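Local coordinates for ABC transporter, substrate-binding protein (Clostridium perfringens, PDB 4EDP) that probably captures a solute outside the membrane and hands it to the permease of an ABC importer, as periplasmic-binding-type proteins do, at residues V38-G43 with S85-T90; D158-E163 with E206-N211; P162-K167 with E230-V235; G259-F264 with N326-D331; I267-N272 with E281-A286. All coordinates share one frame; numbering follows the deposited sequence.

Interaction 1: residues V38-G43 with S85-T90; sequences VVSTWG and SQIDIT. With ACT (acetate ion), chain F.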
# COMPACT_ATOMS: atom_id res chain seq x y z
N VAL A 38 15.80 18.48 -0.49
CA VAL A 38 14.49 18.70 0.12
C VAL A 38 13.59 17.50 -0.14
O VAL A 38 13.34 17.15 -1.30
CB VAL A 38 13.82 19.99 -0.43
CG1 VAL A 38 12.44 20.17 0.19
CG2 VAL A 38 14.71 21.20 -0.17
N VAL A 39 13.13 16.86 0.93
CA VAL A 39 12.31 15.66 0.81
C VAL A 39 10.86 15.85 1.28
O VAL A 39 10.62 16.24 2.42
CB VAL A 39 12.92 14.53 1.67
CG1 VAL A 39 12.05 13.28 1.61
CG2 VAL A 39 14.37 14.24 1.25
N SER A 40 9.91 15.59 0.38
CA SER A 40 8.49 15.66 0.73
C SER A 40 8.07 14.28 1.23
O SER A 40 8.14 13.30 0.48
CB SER A 40 7.67 16.06 -0.49
OG SER A 40 6.28 16.01 -0.23
N THR A 41 7.65 14.19 2.49
CA THR A 41 7.27 12.91 3.08
C THR A 41 6.33 13.09 4.27
O THR A 41 6.05 14.21 4.69
CB THR A 41 8.53 12.12 3.52
OG1 THR A 41 8.19 10.75 3.80
CG2 THR A 41 9.19 12.77 4.73
N TRP A 42 5.83 11.98 4.81
CA TRP A 42 4.91 12.01 5.95
C TRP A 42 5.61 12.43 7.24
O TRP A 42 5.04 13.15 8.07
CB TRP A 42 4.27 10.64 6.17
CG TRP A 42 3.54 10.12 4.97
CD1 TRP A 42 2.25 10.39 4.62
CD2 TRP A 42 4.05 9.23 3.97
NE1 TRP A 42 1.94 9.74 3.45
CE2 TRP A 42 3.03 9.02 3.04
CE3 TRP A 42 5.28 8.61 3.77
CZ2 TRP A 42 3.19 8.20 1.92
CZ3 TRP A 42 5.44 7.78 2.66
CH2 TRP A 42 4.41 7.60 1.75
N GLY A 43 6.84 11.97 7.43
CA GLY A 43 7.57 12.29 8.64
C GLY A 43 6.97 11.64 9.88
O GLY A 43 6.89 12.26 10.95
N SER A 85 7.98 25.03 -6.83
CA SER A 85 8.25 24.05 -5.79
C SER A 85 9.75 23.78 -5.65
O SER A 85 10.46 23.66 -6.64
CB SER A 85 7.51 22.75 -6.11
OG SER A 85 7.74 21.78 -5.12
N GLN A 86 10.25 23.70 -4.41
CA GLN A 86 11.68 23.46 -4.16
C GLN A 86 11.97 22.01 -3.74
O GLN A 86 13.08 21.66 -3.33
CB GLN A 86 12.19 24.39 -3.08
CG GLN A 86 11.77 25.83 -3.31
CD GLN A 86 12.56 26.82 -2.50
OE1 GLN A 86 13.73 27.07 -2.78
NE2 GLN A 86 11.90 27.46 -1.54
N ILE A 87 10.95 21.17 -3.84
CA ILE A 87 11.08 19.76 -3.47
C ILE A 87 11.93 19.01 -4.52
O ILE A 87 11.77 19.22 -5.72
CB ILE A 87 9.68 19.12 -3.34
CG1 ILE A 87 8.91 19.79 -2.19
CG2 ILE A 87 9.78 17.62 -3.09
CD1 ILE A 87 7.52 19.27 -2.00
N ASP A 88 12.83 18.15 -4.04
CA ASP A 88 13.71 17.34 -4.89
C ASP A 88 13.15 15.91 -5.06
O ASP A 88 13.09 15.36 -6.16
CB ASP A 88 15.11 17.28 -4.28
CG ASP A 88 15.81 18.64 -4.30
OD1 ASP A 88 15.91 19.23 -5.40
OD2 ASP A 88 16.29 19.10 -3.23
N ILE A 89 12.77 15.30 -3.95
CA ILE A 89 12.19 13.97 -4.04
C ILE A 89 10.92 13.89 -3.22
O ILE A 89 10.80 14.53 -2.17
CB ILE A 89 13.14 12.84 -3.66
CG1 ILE A 89 13.54 12.92 -2.22
CG2 ILE A 89 14.36 12.81 -4.59
CD1 ILE A 89 14.08 11.62 -1.75
N THR A 90 10.00 13.06 -3.69
CA THR A 90 8.69 12.93 -3.09
C THR A 90 8.28 11.50 -2.77
O THR A 90 8.28 10.63 -3.66
CB THR A 90 7.65 13.52 -4.05
OG1 THR A 90 7.94 14.92 -4.29
CG2 THR A 90 6.23 13.39 -3.50
C ACT F . 7.85 8.48 6.31
O ACT F . 7.05 8.18 7.22
OXT ACT F . 8.06 9.71 6.14
CH3 ACT F . 8.53 7.43 5.47
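The indole of Trp42 meets an acetate ion at its edge, near the ring plane, through CE3; Arg75 makes a cation-pi contact with the same indole. One acetate oxygen is gripped twice. Thr41 OG1 donates to acetate OXT at 2.6 Å, and Gly43 N to the same OXT at 2.9 Å. The carboxylate of Asp88 is a second flat group. Its OD2 accepts from Val38 N at 2.9 Å on the anti lone pair, almost straight at 176°. Its OD1 binds Ser273 and Asn275. Val38 O takes two amides: Asp88 N in the carbonyl plane, and Ile89 N nearly along the C=O axis at 3.3 Å. Ser40 N then donates to Ile89 O at 2.9 Å. Val39 and Ile89 lie side by side, CG2 to CG1 3.8 Å. On the face that carries Ser40 and Thr90, Ile87 CD1 touches Ser40 CB at 3.6 Å. Strands 37-41 and 89-93 thus pair in parallel, joined through helices and strand 65-69, as in the alpha/beta lobe of a periplasmic-binding fold.

Interaction 2: residues D158-E163 with E206-N211; sequences DLWKPE and EALKPN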
# COMPACT_ATOMS: atom_id res chain seq x y z
N ASP A 158 -15.28 -16.94 -0.42
CA ASP A 158 -15.96 -17.42 0.80
C ASP A 158 -16.59 -16.27 1.59
O ASP A 158 -17.49 -16.50 2.41
CB ASP A 158 -15.03 -18.24 1.71
CG ASP A 158 -14.70 -19.62 1.16
OD1 ASP A 158 -15.46 -20.18 0.34
OD2 ASP A 158 -13.67 -20.16 1.61
N LEU A 159 -16.15 -15.03 1.37
CA LEU A 159 -16.73 -13.88 2.08
C LEU A 159 -18.21 -13.68 1.72
O LEU A 159 -18.95 -13.05 2.46
CB LEU A 159 -15.94 -12.59 1.77
CG LEU A 159 -14.51 -12.55 2.32
CD1 LEU A 159 -13.76 -11.32 1.76
CD2 LEU A 159 -14.48 -12.57 3.85
N TRP A 160 -18.63 -14.24 0.58
CA TRP A 160 -20.02 -14.19 0.12
C TRP A 160 -20.94 -15.26 0.71
O TRP A 160 -22.15 -15.23 0.46
CB TRP A 160 -20.09 -14.28 -1.41
CG TRP A 160 -19.83 -12.99 -2.15
CD1 TRP A 160 -20.77 -12.21 -2.74
CD2 TRP A 160 -18.57 -12.32 -2.38
NE1 TRP A 160 -20.20 -11.10 -3.31
CE2 TRP A 160 -18.85 -11.14 -3.10
CE3 TRP A 160 -17.25 -12.60 -2.03
CZ2 TRP A 160 -17.86 -10.25 -3.49
CZ3 TRP A 160 -16.26 -11.71 -2.42
CH2 TRP A 160 -16.57 -10.55 -3.14
N LYS A 161 -20.41 -16.18 1.49
CA LYS A 161 -21.22 -17.25 2.09
C LYS A 161 -22.37 -16.72 2.92
O LYS A 161 -22.21 -15.79 3.70
CB LYS A 161 -20.36 -18.17 2.96
CG LYS A 161 -19.48 -19.10 2.14
CD LYS A 161 -18.40 -19.78 2.94
CE LYS A 161 -18.90 -20.60 4.08
NZ LYS A 161 -17.78 -21.50 4.53
N PRO A 162 -23.54 -17.34 2.77
CA PRO A 162 -24.74 -16.91 3.49
C PRO A 162 -24.58 -17.03 5.00
O PRO A 162 -25.27 -16.34 5.75
CB PRO A 162 -25.82 -17.84 2.96
CG PRO A 162 -25.10 -19.00 2.38
CD PRO A 162 -23.81 -18.47 1.87
N GLU A 163 -23.68 -17.90 5.46
CA GLU A 163 -23.47 -18.00 6.90
C GLU A 163 -22.84 -16.74 7.50
O GLU A 163 -22.86 -16.55 8.74
CB GLU A 163 -22.58 -19.19 7.26
CG GLU A 163 -23.15 -20.55 7.01
CD GLU A 163 -23.11 -21.04 5.56
OE1 GLU A 163 -22.57 -20.36 4.64
OE2 GLU A 163 -23.64 -22.16 5.36
N GLU A 206 -22.85 -5.71 -4.61
CA GLU A 206 -24.25 -5.64 -4.18
C GLU A 206 -24.63 -6.95 -3.50
O GLU A 206 -25.32 -6.96 -2.46
CB GLU A 206 -25.24 -5.44 -5.36
CG GLU A 206 -25.15 -4.16 -6.07
CD GLU A 206 -26.21 -4.01 -7.16
OE1 GLU A 206 -26.86 -5.02 -7.54
OE2 GLU A 206 -26.41 -2.87 -7.62
N ALA A 207 -24.19 -8.06 -4.10
CA ALA A 207 -24.49 -9.38 -3.57
C ALA A 207 -23.85 -9.62 -2.21
O ALA A 207 -24.33 -10.45 -1.44
CB ALA A 207 -24.09 -10.47 -4.56
N LEU A 208 -22.76 -8.93 -1.92
CA LEU A 208 -22.07 -9.11 -0.63
C LEU A 208 -22.73 -8.34 0.52
O LEU A 208 -22.47 -8.62 1.70
CB LEU A 208 -20.63 -8.62 -0.78
CG LEU A 208 -19.66 -8.82 0.38
CD1 LEU A 208 -19.48 -10.34 0.66
CD2 LEU A 208 -18.32 -8.16 0.03
N LYS A 209 -23.58 -7.38 0.18
CA LYS A 209 -24.23 -6.49 1.17
C LYS A 209 -24.78 -7.13 2.43
O LYS A 209 -24.58 -6.59 3.50
CB LYS A 209 -25.31 -5.62 0.55
CG LYS A 209 -24.83 -4.57 -0.46
CD LYS A 209 -26.02 -3.86 -1.15
CE LYS A 209 -26.93 -3.12 -0.18
NZ LYS A 209 -26.22 -2.04 0.60
N PRO A 210 -25.52 -8.25 2.32
CA PRO A 210 -26.05 -8.84 3.56
C PRO A 210 -25.02 -9.24 4.60
O PRO A 210 -25.35 -9.32 5.79
CB PRO A 210 -26.80 -10.08 3.07
CG PRO A 210 -27.18 -9.77 1.68
CD PRO A 210 -26.03 -8.94 1.13
N ASN A 211 -23.78 -9.49 4.17
CA ASN A 211 -22.73 -9.89 5.10
C ASN A 211 -21.91 -8.73 5.69
O ASN A 211 -21.19 -8.92 6.69
CB ASN A 211 -21.77 -10.83 4.35
CG ASN A 211 -22.43 -12.12 3.94
OD1 ASN A 211 -23.60 -12.37 4.27
ND2 ASN A 211 -21.68 -12.97 3.23
O HOH W 1 -23.72 -12.75 0.24
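Leu208 packs tightly on the indole of Trp160. Its CD1 lies over one ring face, 3.8 Å from the centroid of the five-membered ring of Trp160 and only 10° off the normal, a CH-pi contact. Leu208 CG is anti to its backbone N (chi1 -175°), and the two side chains cross at about a right angle. The same CD1 also presses on Leu159 O at 3.3 Å. Beside this, the Asn211 amide bridges two carbonyls. Asn211 ND2 donates to Leu159 O at 2.8 Å, in the amide plane and on a carbonyl lone pair. It also donates to Lys161 O at 2.9 Å, but from above the carbonyl plane and less straight, at 138°. The looser side is at Ala207. There, CB is 4.1 Å from Trp160 NE1, and a water donates to both Trp160 O and Ala207 O. Trp160 NE1 itself donates to Glu204 O. The contact pins the C-terminal end of helix 199-208 to the loop between strands 135-145 and 168-171, while Glu206 touches helix 332-350.

Interaction 3: residues P162-K167 with E230-V235; sequences PELKNK and EIVAAV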
# COMPACT_ATOMS: atom_id res chain seq x y z
N PRO A 162 -23.54 -17.34 2.77
CA PRO A 162 -24.74 -16.91 3.49
C PRO A 162 -24.58 -17.03 5.00
O PRO A 162 -25.27 -16.34 5.75
CB PRO A 162 -25.82 -17.84 2.96
CG PRO A 162 -25.10 -19.00 2.38
CD PRO A 162 -23.81 -18.47 1.87
N GLU A 163 -23.68 -17.90 5.46
CA GLU A 163 -23.47 -18.00 6.90
C GLU A 163 -22.84 -16.74 7.50
O GLU A 163 -22.86 -16.55 8.74
CB GLU A 163 -22.58 -19.19 7.26
CG GLU A 163 -23.15 -20.55 7.01
CD GLU A 163 -23.11 -21.04 5.56
OE1 GLU A 163 -22.57 -20.36 4.64
OE2 GLU A 163 -23.64 -22.16 5.36
N LEU A 164 -22.28 -15.88 6.66
CA LEU A 164 -21.65 -14.65 7.15
C LEU A 164 -22.55 -13.40 7.21
O LEU A 164 -22.04 -12.28 7.24
CB LEU A 164 -20.39 -14.36 6.35
CG LEU A 164 -19.21 -15.30 6.57
CD1 LEU A 164 -18.14 -15.11 5.51
CD2 LEU A 164 -18.62 -15.12 7.97
N LYS A 165 -23.88 -13.59 7.21
CA LYS A 165 -24.80 -12.44 7.33
C LYS A 165 -24.40 -11.61 8.54
O LYS A 165 -24.21 -12.16 9.63
CB LYS A 165 -26.24 -12.84 7.61
CG LYS A 165 -26.93 -13.78 6.69
CD LYS A 165 -27.05 -13.23 5.32
CE LYS A 165 -27.98 -14.13 4.47
NZ LYS A 165 -27.97 -13.73 3.03
N ASN A 166 -24.28 -10.30 8.35
CA ASN A 166 -23.96 -9.38 9.43
C ASN A 166 -22.67 -9.77 10.18
O ASN A 166 -22.61 -9.59 11.39
CB ASN A 166 -25.11 -9.38 10.46
CG ASN A 166 -26.49 -9.28 9.83
OD1 ASN A 166 -27.39 -10.08 10.15
ND2 ASN A 166 -26.69 -8.30 8.97
N LYS A 167 -21.65 -10.26 9.48
CA LYS A 167 -20.42 -10.69 10.19
C LYS A 167 -19.08 -10.24 9.61
O LYS A 167 -18.04 -10.62 10.14
CB LYS A 167 -20.43 -12.22 10.32
CG LYS A 167 -21.41 -12.77 11.31
CD LYS A 167 -21.31 -14.28 11.37
CE LYS A 167 -21.91 -14.83 12.66
NZ LYS A 167 -23.29 -14.38 12.90
N GLU A 230 -18.67 -8.20 17.06
CA GLU A 230 -19.51 -7.61 16.01
C GLU A 230 -19.23 -8.20 14.63
O GLU A 230 -20.08 -8.09 13.74
CB GLU A 230 -19.28 -6.11 15.91
CG GLU A 230 -19.60 -5.30 17.14
CD GLU A 230 -19.30 -3.82 16.93
OE1 GLU A 230 -19.58 -3.30 15.82
OE2 GLU A 230 -18.80 -3.18 17.87
N ILE A 231 -18.02 -8.71 14.43
CA ILE A 231 -17.62 -9.33 13.18
C ILE A 231 -16.80 -10.58 13.50
O ILE A 231 -16.21 -10.70 14.57
CB ILE A 231 -16.80 -8.38 12.25
CG1 ILE A 231 -15.52 -7.89 12.95
CG2 ILE A 231 -17.65 -7.19 11.78
CD1 ILE A 231 -14.64 -6.94 12.12
N VAL A 232 -16.82 -11.50 12.54
CA VAL A 232 -16.08 -12.75 12.55
C VAL A 232 -14.92 -12.67 11.56
O VAL A 232 -13.94 -13.40 11.68
CB VAL A 232 -16.99 -13.91 12.10
CG1 VAL A 232 -16.19 -15.12 11.67
CG2 VAL A 232 -17.98 -14.25 13.22
N ALA A 233 -15.05 -11.80 10.55
CA ALA A 233 -14.01 -11.66 9.52
C ALA A 233 -13.88 -10.25 8.97
O ALA A 233 -14.85 -9.49 8.95
CB ALA A 233 -14.29 -12.62 8.34
N ALA A 234 -12.68 -9.89 8.55
CA ALA A 234 -12.45 -8.60 7.91
C ALA A 234 -11.35 -8.68 6.86
O ALA A 234 -10.36 -9.40 7.04
CB ALA A 234 -12.08 -7.51 8.96
N VAL A 235 -11.54 -7.98 5.75
CA VAL A 235 -10.48 -7.86 4.75
C VAL A 235 -9.65 -6.73 5.34
O VAL A 235 -10.15 -5.62 5.52
CB VAL A 235 -11.01 -7.50 3.36
CG1 VAL A 235 -9.86 -7.16 2.43
CG2 VAL A 235 -11.88 -8.62 2.81
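Lys167 has CG anti to its carbonyl carbon (chi1 -73°), and its chain runs on extended until it bends at chi4. Val232 has CG1 anti to its backbone N (chi1 161°), which leaves CG2 anti to the carbonyl carbon. These torsions set the two side chains side by side, pointing the same way. Lys167 CD lies 3.8 Å from Val232 CG2, so the aliphatic part of the lysine does the touching and its ammonium leads away. Leu164 adds a looser contact, CD2 to Val232 CG1 at 4.4 Å. The backbone holds the centre. A type II turn from Leu164 to Lys167 delivers the carbonyl of Lys167 to two successive amides. Val232 N donates to Lys167 O at 2.8 Å, in the carbonyl plane. Ala233 N donates to the same oxygen at 3.2 Å, nearly along the C=O axis. Ile231 CB also approaches this oxygen, at 3.3 Å. Strands 168-171 and 233-237 run parallel from here, and Ala233 and Val235 bond onward to Ala169. Val232 also bonds to Asp146 through its backbone. One carbonyl thus satisfies two amides of buried residues where the strand pair begins, and the lysine methylenes line the edge of that polar joint.

Interaction 4: residues G259-F264 with N326-D331; sequences GTYLNF and NAKVID. With ACT (acetate ion), chain G.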
# COMPACT_ATOMS: atom_id res chain seq x y z
N GLY A 259 -4.16 -15.58 -4.31
CA GLY A 259 -3.21 -14.51 -4.13
C GLY A 259 -3.78 -13.30 -3.41
O GLY A 259 -4.96 -12.98 -3.57
N THR A 260 -2.95 -12.70 -2.58
CA THR A 260 -3.28 -11.45 -1.90
C THR A 260 -3.05 -10.30 -2.89
O THR A 260 -2.68 -10.52 -4.06
CB THR A 260 -2.34 -11.19 -0.68
OG1 THR A 260 -2.78 -10.02 0.04
CG2 THR A 260 -0.94 -10.97 -1.13
N TYR A 261 -3.38 -9.08 -2.45
CA TYR A 261 -3.17 -7.86 -3.22
C TYR A 261 -2.17 -7.00 -2.48
O TYR A 261 -2.24 -6.84 -1.26
CB TYR A 261 -4.48 -7.07 -3.40
CG TYR A 261 -5.40 -7.69 -4.41
CD1 TYR A 261 -6.18 -8.78 -4.10
CD2 TYR A 261 -5.50 -7.16 -5.70
CE1 TYR A 261 -7.02 -9.36 -5.04
CE2 TYR A 261 -6.34 -7.73 -6.65
CZ TYR A 261 -7.10 -8.82 -6.31
OH TYR A 261 -7.93 -9.39 -7.22
N LEU A 262 -1.20 -6.48 -3.22
CA LEU A 262 -0.20 -5.61 -2.65
C LEU A 262 -0.49 -4.15 -2.95
O LEU A 262 -1.22 -3.83 -3.90
CB LEU A 262 1.17 -5.89 -3.27
CG LEU A 262 1.67 -7.33 -3.25
CD1 LEU A 262 3.05 -7.43 -3.93
CD2 LEU A 262 1.68 -7.86 -1.83
N ASN A 263 0.05 -3.28 -2.11
CA ASN A 263 0.05 -1.84 -2.38
C ASN A 263 1.49 -1.38 -2.07
O ASN A 263 2.19 -2.03 -1.28
CB ASN A 263 -1.02 -1.04 -1.66
CG ASN A 263 -0.88 -1.06 -0.17
OD1 ASN A 263 -0.13 -0.27 0.41
ND2 ASN A 263 -1.67 -1.92 0.48
N PHE A 264 1.92 -0.32 -2.74
CA PHE A 264 3.28 0.20 -2.60
C PHE A 264 3.32 1.67 -2.26
O PHE A 264 2.38 2.40 -2.55
CB PHE A 264 4.01 0.09 -3.96
CG PHE A 264 4.03 -1.31 -4.56
CD1 PHE A 264 4.83 -2.29 -4.02
CD2 PHE A 264 3.28 -1.61 -5.67
CE1 PHE A 264 4.87 -3.57 -4.55
CE2 PHE A 264 3.32 -2.90 -6.21
CZ PHE A 264 4.10 -3.88 -5.63
N ASN A 326 3.11 -14.79 -5.00
CA ASN A 326 1.82 -15.16 -5.56
C ASN A 326 0.80 -14.00 -5.58
O ASN A 326 -0.37 -14.18 -5.96
CB ASN A 326 1.24 -16.29 -4.71
CG ASN A 326 0.12 -17.01 -5.41
OD1 ASN A 326 0.22 -17.32 -6.60
ND2 ASN A 326 -0.94 -17.33 -4.68
N ALA A 327 1.24 -12.81 -5.16
CA ALA A 327 0.36 -11.66 -5.05
C ALA A 327 0.02 -10.99 -6.36
O ALA A 327 0.72 -11.15 -7.36
CB ALA A 327 0.96 -10.59 -4.10
N LYS A 328 -1.06 -10.22 -6.30
CA LYS A 328 -1.56 -9.44 -7.41
C LYS A 328 -1.27 -7.97 -7.16
O LYS A 328 -1.23 -7.52 -6.01
CB LYS A 328 -3.04 -9.69 -7.57
CG LYS A 328 -3.32 -11.12 -8.04
CD LYS A 328 -4.76 -11.49 -8.15
CE LYS A 328 -4.79 -12.98 -8.54
NZ LYS A 328 -6.07 -13.65 -8.46
N VAL A 329 -0.99 -7.23 -8.24
CA VAL A 329 -0.76 -5.79 -8.12
C VAL A 329 -1.84 -5.03 -8.89
O VAL A 329 -2.43 -5.55 -9.84
CB VAL A 329 0.64 -5.36 -8.62
CG1 VAL A 329 1.76 -6.05 -7.76
CG2 VAL A 329 0.80 -5.67 -10.08
N ILE A 330 -2.08 -3.80 -8.49
CA ILE A 330 -3.11 -2.97 -9.12
C ILE A 330 -2.51 -1.94 -10.07
O ILE A 330 -1.47 -1.37 -9.79
CB ILE A 330 -3.95 -2.28 -8.05
CG1 ILE A 330 -4.76 -3.34 -7.28
CG2 ILE A 330 -4.91 -1.26 -8.66
CD1 ILE A 330 -5.59 -2.78 -6.18
N ASP A 331 -3.15 -1.74 -11.22
CA ASP A 331 -2.71 -0.73 -12.18
C ASP A 331 -3.39 0.58 -11.83
O ASP A 331 -4.56 0.79 -12.18
CB ASP A 331 -3.09 -1.16 -13.60
CG ASP A 331 -2.73 -0.12 -14.66
OD1 ASP A 331 -2.32 1.01 -14.31
OD2 ASP A 331 -2.90 -0.43 -15.86
C ACT G . -5.61 -3.95 -12.84
O ACT G . -5.47 -3.29 -11.82
OXT ACT G . -4.55 -4.26 -13.44
CH3 ACT G . -6.97 -4.39 -13.30
O HOH W 2 -6.58 -13.44 -5.73
O HOH W 3 -0.54 -2.98 -6.40
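Asn326 comes first: its O accepts a CA-H contact from Gly259 CA at 3.4 Å. Gly259 has a positive phi, which favours glycine, and its CA packs directly against Asn326 O. Asn326 ND2 binds Glu257 O. Ala327 follows, with CB wedged between Leu262 CG, at a tight 3.4 Å, and Thr260 CG2. Lys328 makes the one backbone bridge. Lys328 N donates to Thr260 O at 2.8 Å, and Lys328 O accepts from Leu262 N at 3.0 Å, nearly along the C=O axis. Lys328 CB lies over a face of the Tyr261 ring, 4.2 Å from its centroid and offset toward the rim. The extended lysine chain then crosses the ring obliquely. Its NZ reaches a water that also binds Gly259 O, and forms a salt bridge with Glu187, which also bonds Tyr261 OH. Val329 CG1 meets the edge of the Phe264 ring, 3.8 Å from CZ. Ile330 CG1 sits at the Tyr261 edge, and a water links Ile330 N to Leu262 O. Asp331 N donates to an acetate oxygen, O, at 2.9 Å, and its carboxylate caps helix 332-350. Shared Glu187 would probably favour a charged lysine, fixing its methylenes across the tyrosine.

Interaction 5: residues I267-N272 with E281-A286; sequences ININKN and EFINYA. With ACT (acetate ion), chain H.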
# COMPACT_ATOMS: atom_id res chain seq x y z
N ILE A 267 9.04 6.46 -4.41
CA ILE A 267 9.81 7.71 -4.32
C ILE A 267 10.04 8.21 -5.74
O ILE A 267 10.54 7.47 -6.60
CB ILE A 267 11.21 7.53 -3.68
CG1 ILE A 267 11.14 6.79 -2.36
CG2 ILE A 267 11.91 8.91 -3.52
CD1 ILE A 267 12.51 6.42 -1.78
N ASN A 268 9.65 9.45 -5.98
CA ASN A 268 9.81 10.12 -7.27
C ASN A 268 10.74 11.32 -7.20
O ASN A 268 10.93 11.93 -6.13
CB ASN A 268 8.44 10.60 -7.75
CG ASN A 268 7.68 9.53 -8.44
OD1 ASN A 268 7.89 9.30 -9.63
ND2 ASN A 268 6.76 8.87 -7.72
N ILE A 269 11.33 11.64 -8.34
CA ILE A 269 12.17 12.82 -8.47
C ILE A 269 11.33 13.92 -9.10
O ILE A 269 10.74 13.75 -10.17
CB ILE A 269 13.42 12.58 -9.35
CG1 ILE A 269 14.33 11.52 -8.72
CG2 ILE A 269 14.20 13.89 -9.51
CD1 ILE A 269 15.64 11.25 -9.50
N ASN A 270 11.24 15.06 -8.42
CA ASN A 270 10.47 16.18 -8.96
C ASN A 270 11.13 16.79 -10.19
O ASN A 270 12.33 17.00 -10.23
CB ASN A 270 10.20 17.24 -7.90
CG ASN A 270 9.37 16.71 -6.78
OD1 ASN A 270 9.77 15.75 -6.12
ND2 ASN A 270 8.22 17.34 -6.54
N LYS A 271 10.32 17.04 -11.20
CA LYS A 271 10.79 17.57 -12.46
C LYS A 271 11.49 18.92 -12.31
O LYS A 271 12.44 19.22 -13.04
CB LYS A 271 9.61 17.64 -13.43
CG LYS A 271 9.96 18.01 -14.84
CD LYS A 271 8.75 17.86 -15.76
CE LYS A 271 8.31 16.41 -15.90
NZ LYS A 271 7.12 16.27 -16.78
N ASN A 272 11.07 19.72 -11.33
CA ASN A 272 11.65 21.04 -11.11
C ASN A 272 12.93 21.00 -10.24
O ASN A 272 13.57 22.03 -10.02
CB ASN A 272 10.59 21.97 -10.49
CG ASN A 272 10.96 23.45 -10.56
OD1 ASN A 272 11.51 23.91 -11.56
ND2 ASN A 272 10.62 24.21 -9.52
N GLU A 281 21.00 9.30 -6.40
CA GLU A 281 21.81 8.61 -5.40
C GLU A 281 20.96 8.22 -4.20
O GLU A 281 21.10 7.13 -3.65
CB GLU A 281 23.01 9.48 -4.96
CG GLU A 281 24.08 9.62 -6.03
CD GLU A 281 25.19 10.59 -5.66
OE1 GLU A 281 25.04 11.36 -4.70
OE2 GLU A 281 26.21 10.60 -6.35
N PHE A 282 20.06 9.11 -3.80
CA PHE A 282 19.22 8.83 -2.66
C PHE A 282 18.25 7.68 -2.92
O PHE A 282 18.07 6.81 -2.04
CB PHE A 282 18.44 10.05 -2.19
CG PHE A 282 17.63 9.76 -0.98
CD1 PHE A 282 18.16 9.92 0.28
CD2 PHE A 282 16.35 9.26 -1.10
CE1 PHE A 282 17.43 9.60 1.41
CE2 PHE A 282 15.60 8.95 0.03
CZ PHE A 282 16.14 9.12 1.28
N ILE A 283 17.62 7.65 -4.09
CA ILE A 283 16.67 6.56 -4.40
C ILE A 283 17.41 5.24 -4.40
O ILE A 283 16.94 4.23 -3.84
CB ILE A 283 15.90 6.82 -5.71
CG1 ILE A 283 15.02 8.07 -5.56
CG2 ILE A 283 15.04 5.58 -6.12
CD1 ILE A 283 14.19 8.45 -6.80
N ASN A 284 18.59 5.23 -5.02
CA ASN A 284 19.42 4.03 -5.07
C ASN A 284 19.77 3.57 -3.65
O ASN A 284 19.76 2.38 -3.34
CB ASN A 284 20.68 4.27 -5.89
CG ASN A 284 21.44 2.99 -6.16
OD1 ASN A 284 20.88 2.03 -6.70
ND2 ASN A 284 22.71 2.98 -5.83
N TYR A 285 20.06 4.53 -2.78
CA TYR A 285 20.35 4.26 -1.37
C TYR A 285 19.13 3.67 -0.66
O TYR A 285 19.25 2.67 0.08
CB TYR A 285 20.81 5.57 -0.72
CG TYR A 285 20.78 5.65 0.79
CD1 TYR A 285 21.84 5.17 1.56
CD2 TYR A 285 19.74 6.29 1.43
CE1 TYR A 285 21.82 5.29 2.97
CE2 TYR A 285 19.71 6.41 2.82
CZ TYR A 285 20.75 5.91 3.57
OH TYR A 285 20.71 6.04 4.95
N ALA A 286 17.95 4.26 -0.89
CA ALA A 286 16.71 3.79 -0.25
C ALA A 286 16.36 2.33 -0.62
O ALA A 286 15.71 1.61 0.16
CB ALA A 286 15.54 4.72 -0.57
C ACT H . 5.06 13.17 -17.88
O ACT H . 6.12 12.52 -17.77
OXT ACT H . 5.20 14.39 -18.05
CH3 ACT H . 3.70 12.52 -17.81
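Strand 267-269 and helix 281-286 run nearly antiparallel, 167° between their directions, with axes 9.5 Å apart. This is the packing of a helix on a sheet in an alpha/beta lobe of the periplasmic-binding-type fold. Helix 276-286 follows strand 262-269 after a short loop and folds back over it. The contact is apolar and buried. Ile267 and Ile283 point toward each other and slide past in opposite directions. Ile267 CG2 meets Ile283 CG1 at 3.8 Å. In both residues CG1 is anti to the carbonyl carbon and the chain goes on extended, so the CD1 ends pass to different partners. Ile267 CD1 reaches Ala286 CB at 3.7 Å, one turn along the helix. It also lies at the edge of the Phe282 ring, 4.4 Å from CE2. The Phe282 ring packs edge-to-face with Phe57 of helix 46-61 and touches strand 89-93. Ile283 CD1 turns toward Ile269 and also lies 3.8 Å from Ile267 O. Just after the strand, Lys271 NZ binds an acetate and Gly104 O. The closest carbon pair in the contact belongs to the second isoleucine of the strand: Ile269 CG1 sits 3.6 Å from Ile283 CD1.

How the interactions relate
The contacts fall into two groups on opposite sides of the chain's centre, with interaction 4 between them. Interactions 1 and 5 have centres about 10 Å apart and touch where strands 89-93 and 262-269 pair. Interactions 2 and 3 share Pro162 and Glu163, their centres about 8 Å apart. About 42 Å separates the centres of interactions 1 and 3. Interaction 4 shares strand 262-269 with interaction 5, which lies about 24 Å away, centre to centre, nested inside its loop. Interaction 1 closes before interactions 2 and 3 open, and these close before interaction 4 opens. Interactions 1, 3, 4 and 5 reach one mixed sheet. This is consistent with two joined lobes, as in solute-binding proteins.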